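Local coordinates for extracellular solute-binding protein, family 1 (Bifidobacterium longum subsp. infantis, PDB 6FTH) that probably captures human milk oligosaccharides outside the cell and delivers them to an ABC transporter for import, at residues Ser31-Lys36 with Gln63-Asp68; Arg37-Lys42 with Gly398-Pro403; Ser87-Phe92 with Ala338-Leu343; Val367-Gly372 with Pro403-Arg408; Gly375-Asp380 with Asp391-Ala396. All coordinates share one frame; numbering follows the deposited sequence.

How the contacts relate
All five contacts form a connected series on one side of the protein, each touching at least one other. Contacts 1 and 3, with centres about 10 Å apart, share a mixed four-stranded sheet in the order 59-66, 29-36, 86-88, 339-343. Contact 2 lies where the loop after strand 29-36 meets the loop after helix 390-398; it shares P403 with contact 4, about 10 Å away between centres. Contact 5, the outermost, is nested along the sequence inside the loops closed by contacts 2 and 4. E67, H89, R340, D407, R408 and R37 link contacts 1 to 4 through polar bonds, tying N-terminal strands to segments more than 240 residues later within one lobe.

Contact 1: residues Ser31-Lys36 with Gln63-Asp68; sequences SVLVVK and QEVSED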
# COMPACT_ATOMS: atom_id res chain seq x y z
N SER A 31 23.28 -1.03 -18.74
CA SER A 31 23.24 -1.70 -17.45
C SER A 31 21.90 -1.42 -16.79
O SER A 31 21.39 -0.30 -16.84
CB SER A 31 24.38 -1.24 -16.54
OG SER A 31 24.43 0.18 -16.43
N VAL A 32 21.30 -2.46 -16.21
CA VAL A 32 19.97 -2.37 -15.63
C VAL A 32 19.99 -2.98 -14.23
O VAL A 32 20.11 -4.20 -14.07
CB VAL A 32 18.90 -3.06 -16.49
CG1 VAL A 32 17.53 -2.84 -15.88
CG2 VAL A 32 18.93 -2.54 -17.91
N LEU A 33 19.87 -2.12 -13.21
CA LEU A 33 19.67 -2.60 -11.85
C LEU A 33 18.19 -2.89 -11.65
O LEU A 33 17.35 -2.03 -11.95
CB LEU A 33 20.14 -1.55 -10.84
CG LEU A 33 19.75 -1.82 -9.39
CD1 LEU A 33 20.46 -3.03 -8.84
CD2 LEU A 33 20.04 -0.58 -8.53
N VAL A 34 17.88 -4.08 -11.15
CA VAL A 34 16.50 -4.44 -10.82
C VAL A 34 16.46 -4.90 -9.38
O VAL A 34 17.11 -5.88 -9.01
CB VAL A 34 15.95 -5.56 -11.73
CG1 VAL A 34 14.45 -5.77 -11.45
CG2 VAL A 34 16.22 -5.27 -13.20
N VAL A 35 15.69 -4.19 -8.57
CA VAL A 35 15.40 -4.58 -7.20
C VAL A 35 14.24 -5.56 -7.28
O VAL A 35 13.18 -5.24 -7.84
CB VAL A 35 15.06 -3.36 -6.33
CG1 VAL A 35 14.81 -3.76 -4.89
CG2 VAL A 35 16.16 -2.29 -6.42
N LYS A 36 14.45 -6.77 -6.76
CA LYS A 36 13.58 -7.91 -7.02
C LYS A 36 12.59 -8.19 -5.89
O LYS A 36 12.93 -8.13 -4.70
CB LYS A 36 14.43 -9.16 -7.25
CG LYS A 36 15.32 -9.13 -8.49
CD LYS A 36 14.58 -9.21 -9.85
CE LYS A 36 13.86 -10.53 -10.07
NZ LYS A 36 14.80 -11.69 -9.84
N GLN A 63 21.66 -6.45 -13.27
CA GLN A 63 22.16 -6.52 -11.91
C GLN A 63 20.95 -6.63 -11.00
O GLN A 63 20.08 -5.76 -11.04
CB GLN A 63 22.96 -5.26 -11.56
CG GLN A 63 23.54 -5.29 -10.16
CD GLN A 63 24.17 -3.97 -9.76
OE1 GLN A 63 24.42 -3.10 -10.61
NE2 GLN A 63 24.43 -3.80 -8.47
N GLU A 64 20.87 -7.69 -10.22
CA GLU A 64 19.73 -7.93 -9.35
C GLU A 64 20.12 -7.78 -7.89
O GLU A 64 21.22 -8.19 -7.49
CB GLU A 64 19.17 -9.32 -9.59
CG GLU A 64 18.64 -9.52 -10.98
CD GLU A 64 18.28 -10.96 -11.25
OE1 GLU A 64 17.10 -11.32 -11.16
OE2 GLU A 64 19.21 -11.76 -11.51
N VAL A 65 19.22 -7.20 -7.11
CA VAL A 65 19.40 -7.06 -5.67
C VAL A 65 18.07 -7.30 -4.98
O VAL A 65 17.00 -6.98 -5.51
CB VAL A 65 19.95 -5.67 -5.30
CG1 VAL A 65 21.26 -5.42 -6.03
CG2 VAL A 65 18.94 -4.59 -5.65
N SER A 66 18.13 -7.88 -3.78
CA SER A 66 16.91 -8.05 -2.99
C SER A 66 16.44 -6.72 -2.43
O SER A 66 17.19 -5.74 -2.36
CB SER A 66 17.15 -9.01 -1.82
OG SER A 66 17.98 -8.40 -0.85
N GLU A 67 15.17 -6.69 -2.03
CA GLU A 67 14.62 -5.49 -1.41
C GLU A 67 15.33 -5.19 -0.10
O GLU A 67 15.64 -4.03 0.18
CB GLU A 67 13.11 -5.67 -1.23
CG GLU A 67 12.36 -5.58 -2.56
CD GLU A 67 10.88 -5.89 -2.47
OE1 GLU A 67 10.40 -6.57 -1.53
OE2 GLU A 67 10.18 -5.45 -3.40
N ASP A 68 15.63 -6.22 0.69
CA ASP A 68 16.30 -5.99 1.97
C ASP A 68 17.71 -5.48 1.77
O ASP A 68 18.16 -4.59 2.50
CB ASP A 68 16.33 -7.29 2.80
CG ASP A 68 14.99 -7.61 3.43
OD1 ASP A 68 14.17 -6.69 3.61
OD2 ASP A 68 14.75 -8.80 3.73
O HOH W 1 13.62 -9.29 -2.39
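Strands 31-36 and 63-66 run parallel, their axes 4.7 Å apart at closest approach, and four backbone bonds join them, from Q63 N to V32 O, V34 N to Q63 O, V65 N to V34 O and K36 N to V65 O. On the face of L33 and V35, V65 receives both: its CG1 lies 3.8 Å from L33 CD1 and its CG2 3.7 Å from V35 CG2, with W70 of helix 67-80 packed over all three. On the face of V34 and K36, the lysine chain, bent at chi2, chi3 and chi4, curls back so that NZ meets E64 OE1 in a 2.7 Å salt bridge, nearly in line with the carboxylate C-O bond. The same NZ also donates to D41 O. An alanine at K36 would probably leave E64 without this countercharge and D41 O without this donor. Past the strand, E67 CG packs on V35 CG1 at 3.8 Å, while its carboxylate turns to H89 and R408; a water joins K36 O to E67 N. Strand 29-36, helix 47-56 and strand 59-66 form a beta-alpha-beta unit, the building block of the alpha/beta lobes of solute-binding proteins.

Contact 2: residues Arg37-Lys42 with Gly398-Pro403; sequences RPATDK and GDNLFP
A39, T40 and D41 meet N400, L401 and F402 in a surface contact between two loops, one running from strand 29-36 to helix 47-56, the other leaving helix 390-398. A single backbone bridge pairs T40 with F402: F402 N donates to A39 O at 2.9 Å, and D41 N donates to F402 O, also at 2.9 Å. Each loop has a defined turn here. R37 to T40 form a type II turn, braced by T40 OG1 on R37 O at 2.7 Å, and N400 ends its helix in a Schellman motif with positive phi. The N400 amide reaches A39 with its oxygen, OD1 lying 3.4 Å from A39 CB. L401 brings CD2 to 3.7 Å from D41 OD1, the two side chains crossing at a slant. F402 CB packs 3.3 Å from A39 O, while the ring leads away from the 37-42 loop and lies edge-to-face with Y393. The D41 carboxylate is shared out: OD1 accepts from K42 N and from N45, and OD2 accepts a hydrogen bond from a water that also donates to L401 O. The direct polar bonds across the contact are thus backbone to backbone, with side chains adding mainly van der Waals contact and a water bridge, so pairing here probably depends more on the shape of the two loops than on charge.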
# COMPACT_ATOMS: atom_id res chain seq x y z
N ARG A 37 11.37 -8.54 -6.28
CA ARG A 37 10.42 -9.09 -5.34
C ARG A 37 10.93 -10.44 -4.83
O ARG A 37 11.58 -11.19 -5.57
CB ARG A 37 9.11 -9.35 -6.08
CG ARG A 37 7.94 -9.75 -5.23
CD ARG A 37 6.85 -10.24 -6.14
NE ARG A 37 5.61 -10.54 -5.46
CZ ARG A 37 5.34 -11.68 -4.83
NH1 ARG A 37 6.25 -12.65 -4.74
NH2 ARG A 37 4.15 -11.87 -4.27
N PRO A 38 10.62 -10.79 -3.59
CA PRO A 38 10.87 -12.17 -3.16
C PRO A 38 10.14 -13.16 -4.06
O PRO A 38 9.13 -12.83 -4.70
CB PRO A 38 10.33 -12.20 -1.73
CG PRO A 38 10.42 -10.80 -1.25
CD PRO A 38 10.15 -9.94 -2.48
N ALA A 39 10.67 -14.37 -4.12
CA ALA A 39 10.04 -15.53 -4.76
C ALA A 39 10.13 -15.50 -6.27
O ALA A 39 9.46 -16.32 -6.93
CB ALA A 39 8.57 -15.71 -4.36
N THR A 40 10.92 -14.61 -6.85
CA THR A 40 11.13 -14.52 -8.29
C THR A 40 12.38 -15.28 -8.71
O THR A 40 13.38 -15.34 -7.97
CB THR A 40 11.21 -13.05 -8.71
OG1 THR A 40 12.20 -12.36 -7.94
CG2 THR A 40 9.87 -12.36 -8.54
N ASP A 41 12.31 -15.89 -9.90
CA ASP A 41 13.47 -16.46 -10.56
C ASP A 41 14.42 -15.34 -10.96
O ASP A 41 14.11 -14.14 -10.88
CB ASP A 41 13.03 -17.23 -11.81
CG ASP A 41 14.04 -18.30 -12.26
OD1 ASP A 41 15.18 -18.33 -11.76
OD2 ASP A 41 13.65 -19.12 -13.12
N LYS A 42 15.63 -15.73 -11.34
CA LYS A 42 16.57 -14.78 -11.90
C LYS A 42 16.02 -14.27 -13.24
O LYS A 42 15.42 -15.03 -14.00
CB LYS A 42 17.90 -15.51 -12.11
CG LYS A 42 19.12 -14.62 -12.14
CD LYS A 42 19.07 -13.76 -13.38
CE LYS A 42 20.35 -13.13 -13.74
NZ LYS A 42 20.08 -11.99 -14.61
N GLY A 398 5.54 -20.73 -5.00
CA GLY A 398 5.95 -21.60 -3.91
C GLY A 398 7.36 -22.10 -4.08
O GLY A 398 8.09 -22.27 -3.10
N ASP A 399 7.77 -22.33 -5.33
CA ASP A 399 9.13 -22.79 -5.66
C ASP A 399 10.15 -21.65 -5.63
O ASP A 399 11.34 -21.91 -5.86
CB ASP A 399 9.16 -23.41 -7.06
CG ASP A 399 8.39 -24.74 -7.17
OD1 ASP A 399 8.06 -25.36 -6.14
OD2 ASP A 399 8.11 -25.14 -8.31
N ASN A 400 9.70 -20.42 -5.39
CA ASN A 400 10.56 -19.24 -5.45
C ASN A 400 11.16 -19.04 -6.84
O ASN A 400 12.28 -18.54 -7.00
CB ASN A 400 11.62 -19.26 -4.35
CG ASN A 400 11.01 -19.08 -2.98
OD1 ASN A 400 10.19 -18.20 -2.76
ND2 ASN A 400 11.39 -19.95 -2.05
N LEU A 401 10.39 -19.41 -7.86
CA LEU A 401 10.84 -19.37 -9.25
C LEU A 401 9.83 -18.64 -10.11
O LEU A 401 9.61 -19.00 -11.28
CB LEU A 401 11.11 -20.77 -9.78
CG LEU A 401 12.29 -21.49 -9.13
CD1 LEU A 401 12.27 -22.98 -9.51
CD2 LEU A 401 13.58 -20.84 -9.55
N PHE A 402 9.21 -17.59 -9.58
CA PHE A 402 8.21 -16.88 -10.38
C PHE A 402 8.89 -16.30 -11.62
O PHE A 402 9.91 -15.60 -11.48
CB PHE A 402 7.52 -15.77 -9.60
CG PHE A 402 6.31 -15.24 -10.32
CD1 PHE A 402 5.15 -16.00 -10.39
CD2 PHE A 402 6.35 -14.01 -10.96
CE1 PHE A 402 4.03 -15.53 -11.08
CE2 PHE A 402 5.23 -13.55 -11.65
CZ PHE A 402 4.07 -14.31 -11.71
N PRO A 403 8.36 -16.55 -12.85
CA PRO A 403 9.05 -16.12 -14.07
C PRO A 403 8.66 -14.73 -14.53
O PRO A 403 8.55 -14.45 -15.73
CB PRO A 403 8.60 -17.17 -15.09
CG PRO A 403 7.16 -17.42 -14.68
CD PRO A 403 7.20 -17.40 -13.15
O HOH W 2 11.18 -18.95 -14.09

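Contact 3: residues Ser87-Phe92 with Ala338-Leu343; sequences SLHAFF and ADRFSL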
# COMPACT_ATOMS: atom_id res chain seq x y z
N SER A 87 17.54 1.88 -13.63
CA SER A 87 17.23 1.20 -12.39
C SER A 87 15.72 1.04 -12.26
O SER A 87 14.96 1.99 -12.47
CB SER A 87 17.80 1.97 -11.20
OG SER A 87 19.17 2.27 -11.40
N LEU A 88 15.30 -0.17 -11.88
CA LEU A 88 13.90 -0.53 -11.74
C LEU A 88 13.59 -0.85 -10.28
O LEU A 88 14.28 -1.67 -9.66
CB LEU A 88 13.58 -1.76 -12.59
CG LEU A 88 13.98 -1.74 -14.07
CD1 LEU A 88 13.46 -3.02 -14.74
CD2 LEU A 88 13.51 -0.46 -14.84
N HIS A 89 12.53 -0.23 -9.73
CA HIS A 89 12.09 -0.50 -8.35
C HIS A 89 13.15 -0.04 -7.35
O HIS A 89 13.31 -0.63 -6.27
CB HIS A 89 11.68 -1.97 -8.17
CG HIS A 89 11.14 -2.33 -6.80
ND1 HIS A 89 10.45 -1.44 -6.00
CD2 HIS A 89 11.18 -3.49 -6.11
CE1 HIS A 89 10.10 -2.04 -4.88
NE2 HIS A 89 10.53 -3.28 -4.91
N ALA A 90 13.88 1.01 -7.72
CA ALA A 90 15.02 1.47 -6.94
C ALA A 90 14.84 2.86 -6.36
O ALA A 90 15.10 3.05 -5.16
CB ALA A 90 16.27 1.42 -7.83
N PHE A 91 14.42 3.83 -7.17
CA PHE A 91 14.41 5.24 -6.79
C PHE A 91 13.02 5.85 -6.88
O PHE A 91 12.34 5.76 -7.91
CB PHE A 91 15.38 6.05 -7.66
CG PHE A 91 16.79 5.54 -7.59
CD1 PHE A 91 17.50 5.63 -6.41
CD2 PHE A 91 17.41 5.00 -8.69
CE1 PHE A 91 18.80 5.14 -6.34
CE2 PHE A 91 18.70 4.52 -8.63
CZ PHE A 91 19.40 4.61 -7.44
N PHE A 92 12.60 6.47 -5.79
CA PHE A 92 11.36 7.22 -5.75
C PHE A 92 11.62 8.65 -6.17
O PHE A 92 12.77 9.13 -6.15
CB PHE A 92 10.80 7.22 -4.34
CG PHE A 92 10.21 5.92 -3.93
CD1 PHE A 92 11.00 4.93 -3.37
CD2 PHE A 92 8.86 5.67 -4.13
CE1 PHE A 92 10.44 3.71 -3.01
CE2 PHE A 92 8.31 4.44 -3.77
CZ PHE A 92 9.10 3.47 -3.22
N ALA A 338 5.54 4.28 -7.50
CA ALA A 338 6.19 5.49 -8.00
C ALA A 338 7.68 5.35 -8.30
O ALA A 338 8.31 6.34 -8.66
CB ALA A 338 6.02 6.61 -6.99
N ASP A 339 8.25 4.15 -8.19
CA ASP A 339 9.70 3.96 -8.20
C ASP A 339 10.16 3.00 -9.30
O ASP A 339 11.08 2.22 -9.10
CB ASP A 339 10.18 3.44 -6.85
CG ASP A 339 9.70 2.03 -6.56
OD1 ASP A 339 8.58 1.65 -6.96
OD2 ASP A 339 10.44 1.27 -5.91
N ARG A 340 9.56 3.05 -10.48
CA ARG A 340 9.67 1.90 -11.37
C ARG A 340 10.57 2.07 -12.59
O ARG A 340 10.78 1.09 -13.32
CB ARG A 340 8.26 1.39 -11.71
CG ARG A 340 7.51 0.96 -10.45
CD ARG A 340 8.15 -0.28 -9.85
NE ARG A 340 7.71 -0.62 -8.50
CZ ARG A 340 6.73 -1.46 -8.21
NH1 ARG A 340 5.99 -2.03 -9.17
NH2 ARG A 340 6.45 -1.73 -6.93
N PHE A 341 11.12 3.24 -12.84
CA PHE A 341 12.13 3.39 -13.89
C PHE A 341 12.85 4.71 -13.74
O PHE A 341 12.21 5.77 -13.78
CB PHE A 341 11.48 3.34 -15.28
CG PHE A 341 12.46 3.35 -16.43
CD1 PHE A 341 13.07 4.52 -16.85
CD2 PHE A 341 12.77 2.17 -17.10
CE1 PHE A 341 13.97 4.53 -17.91
CE2 PHE A 341 13.68 2.17 -18.16
CZ PHE A 341 14.29 3.35 -18.54
N SER A 342 14.17 4.69 -13.60
CA SER A 342 14.95 5.92 -13.62
C SER A 342 16.19 5.70 -14.48
O SER A 342 16.76 4.61 -14.48
CB SER A 342 15.37 6.36 -12.21
OG SER A 342 14.27 6.78 -11.42
N LEU A 343 16.57 6.74 -15.22
CA LEU A 343 17.67 6.71 -16.17
C LEU A 343 18.79 7.60 -15.65
O LEU A 343 18.54 8.76 -15.31
CB LEU A 343 17.20 7.25 -17.52
CG LEU A 343 18.19 7.39 -18.69
CD1 LEU A 343 18.87 6.07 -19.02
CD2 LEU A 343 17.48 7.94 -19.91
O HOH W 3 13.92 2.83 -10.07
O HOH W 4 19.37 4.44 -13.00
O HOH W 5 12.44 0.78 -4.13
O HOH W 6 12.30 5.02 -10.56
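D339 and the loop H89-F92 make the dense end of this contact. D339 CB stands 3.5 Å over the centre of the F92 ring, a CH-pi contact nearly along the ring normal; chi1 of 68° then places CG near F92 CZ, and the carboxylate stacks on the same ring, planes 13° apart. D339 OD2 accepts from H89 ND1 at 2.7 Å on its syn side, the imidazole and carboxylate planes 85° apart. D339 OD1 takes R340 NE at 2.9 Å from above the carboxylate plane, in a salt bridge. H89 NE2 is bonded to E67, and R340 NH1 to D407 O and F409 O, so both partners of the aspartate are held at their far ends. An alanine at D339 would probably leave H89 ND1 and R340 NE without this acceptor and the imidazole freer to turn. On the sheet side, L88 CD2 touches F341 CD2 at 3.5 Å, and S87 and S342 form an antiparallel hydrogen-bonded pair. Water fills in where the chains diverge: one joins S87 O, A90 N and D339 O, one joins F91 O to S342 OG, which is also bonded to Y138 O, and another joins H89 O to D339 OD2. Beside this, R340 and F341 both face L140 in a classic beta bulge, at the mixed sheet's edge strand 339-343, a late-sequence strand antiparallel to 86-88 as in periplasmic-binding-protein type II lobes.

Contact 4: residues Val367-Gly372 with Pro403-Arg408; sequences VQQFLG and PGLADR
F370 has CG anti to its backbone N (chi1 -176°), which carries the ring toward the A406-D407 backbone, where its edge meets A406 O in plane, CD1 to O being 3.5 Å. Q369 instead sets CG anti to its carbonyl carbon (chi1 -69°) and extends; its OE1 lies 3.5 Å from L405 CD1, and NE2 is bonded to S410 O and Y365 O. The helix end does the polar work: Q369 O accepts both L405 N at 2.8 Å, on a lone pair, and A406 N at 3.0 Å, tilted from the carbonyl plane. Two glycines let the backbones close in. A side chain on G404 would run into Q369 O, and one on G372, whose phi is positive, would strike P403 CG. G372 CA also makes a CA-H...O contact with P403 O at 3.3 Å. One carbonyl from the last turn of helix 363-371 thus satisfies two successive amides of the loop, fixing its course with buried backbone bonds before D407 and R408 turn to R37, R340 and E67.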
# COMPACT_ATOMS: atom_id res chain seq x y z
N VAL A 367 2.43 -7.17 -19.58
CA VAL A 367 1.72 -8.37 -19.17
C VAL A 367 2.69 -9.47 -18.78
O VAL A 367 2.50 -10.15 -17.77
CB VAL A 367 0.71 -8.82 -20.25
CG1 VAL A 367 0.13 -10.16 -19.88
CG2 VAL A 367 -0.39 -7.77 -20.40
N GLN A 368 3.77 -9.64 -19.56
CA GLN A 368 4.72 -10.72 -19.27
C GLN A 368 5.53 -10.43 -18.00
O GLN A 368 5.84 -11.35 -17.24
CB GLN A 368 5.62 -11.00 -20.47
CG GLN A 368 4.87 -11.66 -21.62
CD GLN A 368 5.82 -12.07 -22.72
OE1 GLN A 368 6.24 -13.24 -22.79
NE2 GLN A 368 6.20 -11.12 -23.57
N GLN A 369 5.88 -9.17 -17.73
CA GLN A 369 6.51 -8.91 -16.43
C GLN A 369 5.58 -9.26 -15.29
O GLN A 369 5.99 -9.80 -14.26
CB GLN A 369 6.88 -7.44 -16.29
CG GLN A 369 7.97 -6.91 -17.14
CD GLN A 369 8.08 -5.43 -16.92
OE1 GLN A 369 8.57 -4.99 -15.87
NE2 GLN A 369 7.53 -4.65 -17.84
N PHE A 370 4.31 -8.89 -15.42
CA PHE A 370 3.39 -8.99 -14.30
C PHE A 370 3.00 -10.45 -14.06
O PHE A 370 2.90 -10.88 -12.91
CB PHE A 370 2.17 -8.10 -14.59
CG PHE A 370 1.15 -8.03 -13.48
CD1 PHE A 370 1.49 -7.58 -12.21
CD2 PHE A 370 -0.17 -8.37 -13.72
CE1 PHE A 370 0.55 -7.53 -11.19
CE2 PHE A 370 -1.12 -8.30 -12.71
CZ PHE A 370 -0.76 -7.89 -11.46
N LEU A 371 2.78 -11.22 -15.14
CA LEU A 371 2.26 -12.58 -15.07
C LEU A 371 3.24 -13.64 -15.55
O LEU A 371 2.89 -14.83 -15.53
CB LEU A 371 0.98 -12.68 -15.93
CG LEU A 371 -0.13 -11.70 -15.53
CD1 LEU A 371 -1.31 -11.77 -16.50
CD2 LEU A 371 -0.59 -11.96 -14.11
N GLY A 372 4.42 -13.26 -15.99
CA GLY A 372 5.40 -14.19 -16.53
C GLY A 372 5.28 -14.35 -18.04
O GLY A 372 4.35 -13.87 -18.69
N PRO A 403 8.36 -16.55 -12.85
CA PRO A 403 9.05 -16.12 -14.07
C PRO A 403 8.66 -14.73 -14.53
O PRO A 403 8.55 -14.45 -15.73
CB PRO A 403 8.60 -17.17 -15.09
CG PRO A 403 7.16 -17.42 -14.68
CD PRO A 403 7.20 -17.40 -13.15
N GLY A 404 8.54 -13.83 -13.57
CA GLY A 404 8.33 -12.43 -13.86
C GLY A 404 8.65 -11.60 -12.64
O GLY A 404 9.17 -12.09 -11.64
N LEU A 405 8.34 -10.31 -12.75
CA LEU A 405 8.56 -9.39 -11.65
C LEU A 405 7.33 -9.19 -10.79
O LEU A 405 7.44 -8.64 -9.68
CB LEU A 405 9.01 -8.04 -12.22
CG LEU A 405 10.22 -8.09 -13.17
CD1 LEU A 405 10.64 -6.73 -13.64
CD2 LEU A 405 11.41 -8.78 -12.50
N ALA A 406 6.16 -9.62 -11.25
CA ALA A 406 4.88 -9.57 -10.51
C ALA A 406 4.56 -8.12 -10.16
O ALA A 406 4.78 -7.22 -11.00
CB ALA A 406 4.90 -10.54 -9.35
N ASP A 407 4.04 -7.87 -8.95
CA ASP A 407 3.59 -6.53 -8.59
C ASP A 407 4.74 -5.53 -8.50
O ASP A 407 4.47 -4.32 -8.46
CB ASP A 407 2.81 -6.58 -7.29
CG ASP A 407 3.64 -7.09 -6.14
OD1 ASP A 407 4.08 -8.25 -6.20
OD2 ASP A 407 3.91 -6.29 -5.23
N ARG A 408 5.98 -5.98 -8.48
CA ARG A 408 7.12 -5.08 -8.48
C ARG A 408 7.52 -4.59 -9.89
O ARG A 408 8.51 -3.88 -10.03
CB ARG A 408 8.32 -5.77 -7.82
CG ARG A 408 8.46 -5.56 -6.33
CD ARG A 408 7.29 -6.08 -5.51
NE ARG A 408 7.73 -6.30 -4.12
CZ ARG A 408 7.00 -6.89 -3.17
NH1 ARG A 408 5.76 -7.29 -3.41
NH2 ARG A 408 7.53 -7.08 -1.97

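Contact 5: residues Gly375-Asp380 with Asp391-Ala396; sequences GNLVTD and DKYTKA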
# COMPACT_ATOMS: atom_id res chain seq x y z
N GLY A 375 3.06 -18.47 -22.60
CA GLY A 375 3.28 -19.90 -22.72
C GLY A 375 3.82 -20.57 -21.49
O GLY A 375 3.88 -21.81 -21.45
N ASN A 376 4.24 -19.82 -20.48
CA ASN A 376 4.66 -20.41 -19.22
C ASN A 376 3.46 -20.45 -18.29
O ASN A 376 2.80 -21.48 -18.17
CB ASN A 376 5.87 -19.64 -18.67
CG ASN A 376 6.44 -20.25 -17.41
OD1 ASN A 376 5.75 -20.97 -16.68
ND2 ASN A 376 7.71 -19.96 -17.14
N LEU A 377 3.12 -19.31 -17.67
CA LEU A 377 1.95 -19.22 -16.81
C LEU A 377 0.76 -18.55 -17.47
O LEU A 377 -0.35 -18.64 -16.94
CB LEU A 377 2.25 -18.38 -15.56
CG LEU A 377 3.45 -18.78 -14.72
CD1 LEU A 377 3.52 -17.87 -13.49
CD2 LEU A 377 3.31 -20.23 -14.30
N VAL A 378 0.95 -17.85 -18.58
CA VAL A 378 -0.11 -17.01 -19.12
C VAL A 378 -0.22 -17.26 -20.62
O VAL A 378 0.78 -17.41 -21.32
CB VAL A 378 0.14 -15.51 -18.81
CG1 VAL A 378 1.45 -15.06 -19.38
CG2 VAL A 378 -1.01 -14.63 -19.34
N THR A 379 -1.46 -17.34 -21.09
CA THR A 379 -1.78 -17.53 -22.50
C THR A 379 -2.30 -16.22 -23.07
O THR A 379 -3.17 -15.58 -22.47
CB THR A 379 -2.83 -18.62 -22.64
OG1 THR A 379 -2.26 -19.88 -22.22
CG2 THR A 379 -3.27 -18.76 -24.09
N ASP A 380 -1.75 -15.81 -24.21
CA ASP A 380 -2.28 -14.68 -24.98
C ASP A 380 -3.43 -15.20 -25.83
O ASP A 380 -3.21 -15.92 -26.81
CB ASP A 380 -1.16 -14.09 -25.84
CG ASP A 380 -1.62 -12.90 -26.67
OD1 ASP A 380 -2.82 -12.57 -26.65
OD2 ASP A 380 -0.77 -12.28 -27.32
N ASP A 391 -3.02 -22.74 -10.94
CA ASP A 391 -2.26 -23.69 -10.12
C ASP A 391 -0.78 -23.62 -10.43
O ASP A 391 0.06 -23.76 -9.53
CB ASP A 391 -2.79 -25.10 -10.33
CG ASP A 391 -4.17 -25.30 -9.78
OD1 ASP A 391 -4.60 -24.48 -8.93
OD2 ASP A 391 -4.83 -26.29 -10.17
N LYS A 392 -0.44 -23.42 -11.69
CA LYS A 392 0.97 -23.33 -12.08
C LYS A 392 1.60 -22.06 -11.52
O LYS A 392 2.77 -22.06 -11.10
CB LYS A 392 1.08 -23.36 -13.60
CG LYS A 392 2.50 -23.59 -14.10
CD LYS A 392 2.52 -23.83 -15.61
CE LYS A 392 3.93 -23.94 -16.16
NZ LYS A 392 3.93 -24.02 -17.67
N TYR A 393 0.84 -20.97 -11.52
CA TYR A 393 1.31 -19.71 -10.94
C TYR A 393 1.65 -19.88 -9.47
O TYR A 393 2.73 -19.48 -9.01
CB TYR A 393 0.21 -18.67 -11.16
CG TYR A 393 0.46 -17.27 -10.65
CD1 TYR A 393 0.52 -17.00 -9.30
CD2 TYR A 393 0.57 -16.21 -11.55
CE1 TYR A 393 0.74 -15.72 -8.84
CE2 TYR A 393 0.78 -14.92 -11.10
CZ TYR A 393 0.85 -14.69 -9.75
OH TYR A 393 1.07 -13.42 -9.26
N THR A 394 0.73 -20.45 -8.69
CA THR A 394 0.99 -20.61 -7.26
C THR A 394 2.17 -21.54 -7.01
O THR A 394 2.98 -21.30 -6.10
CB THR A 394 -0.25 -21.11 -6.54
OG1 THR A 394 -0.69 -22.33 -7.13
CG2 THR A 394 -1.37 -20.11 -6.66
N LYS A 395 2.31 -22.58 -7.82
CA LYS A 395 3.48 -23.45 -7.67
C LYS A 395 4.77 -22.69 -7.96
O LYS A 395 5.76 -22.86 -7.25
CB LYS A 395 3.35 -24.69 -8.55
CG LYS A 395 4.52 -25.65 -8.37
CD LYS A 395 4.29 -26.97 -9.04
CE LYS A 395 5.40 -27.95 -8.63
NZ LYS A 395 6.75 -27.49 -9.07
N ALA A 396 4.78 -21.85 -9.00
CA ALA A 396 6.00 -21.10 -9.30
C ALA A 396 6.38 -20.18 -8.14
O ALA A 396 7.56 -20.06 -7.78
CB ALA A 396 5.80 -20.29 -10.58
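L377 and K392 carry this contact between a loop and helix 390-398. L377 has CG anti to its carbonyl carbon (chi1 -54°), and its two methyl groups divide the helix between them: CD2 presses on K392 CG at 3.5 Å, closer than usual for carbons, and CD1 lies 3.9 Å from Y393 CD2, with A396 CB farther off at 4.4 Å. K392 sets CG anti to its backbone N (chi1 -167°) and runs fully extended, slanting past L377 so that NZ donates a 2.8 Å hydrogen bond to N376 O. That ammonium approaches from above the carbonyl plane, 39° out of it. The N376 side chain lies across the lysine at about a right angle, OD1 3.5 Å from K392 CE. Y393 crosses L377 at about a right angle. The contact spans the hairpin of strands 378-382 and 385-388: L377 precedes its first strand, helix 390-398 follows its second, and F402 and P403 pack against L377 from the loop beyond the helix.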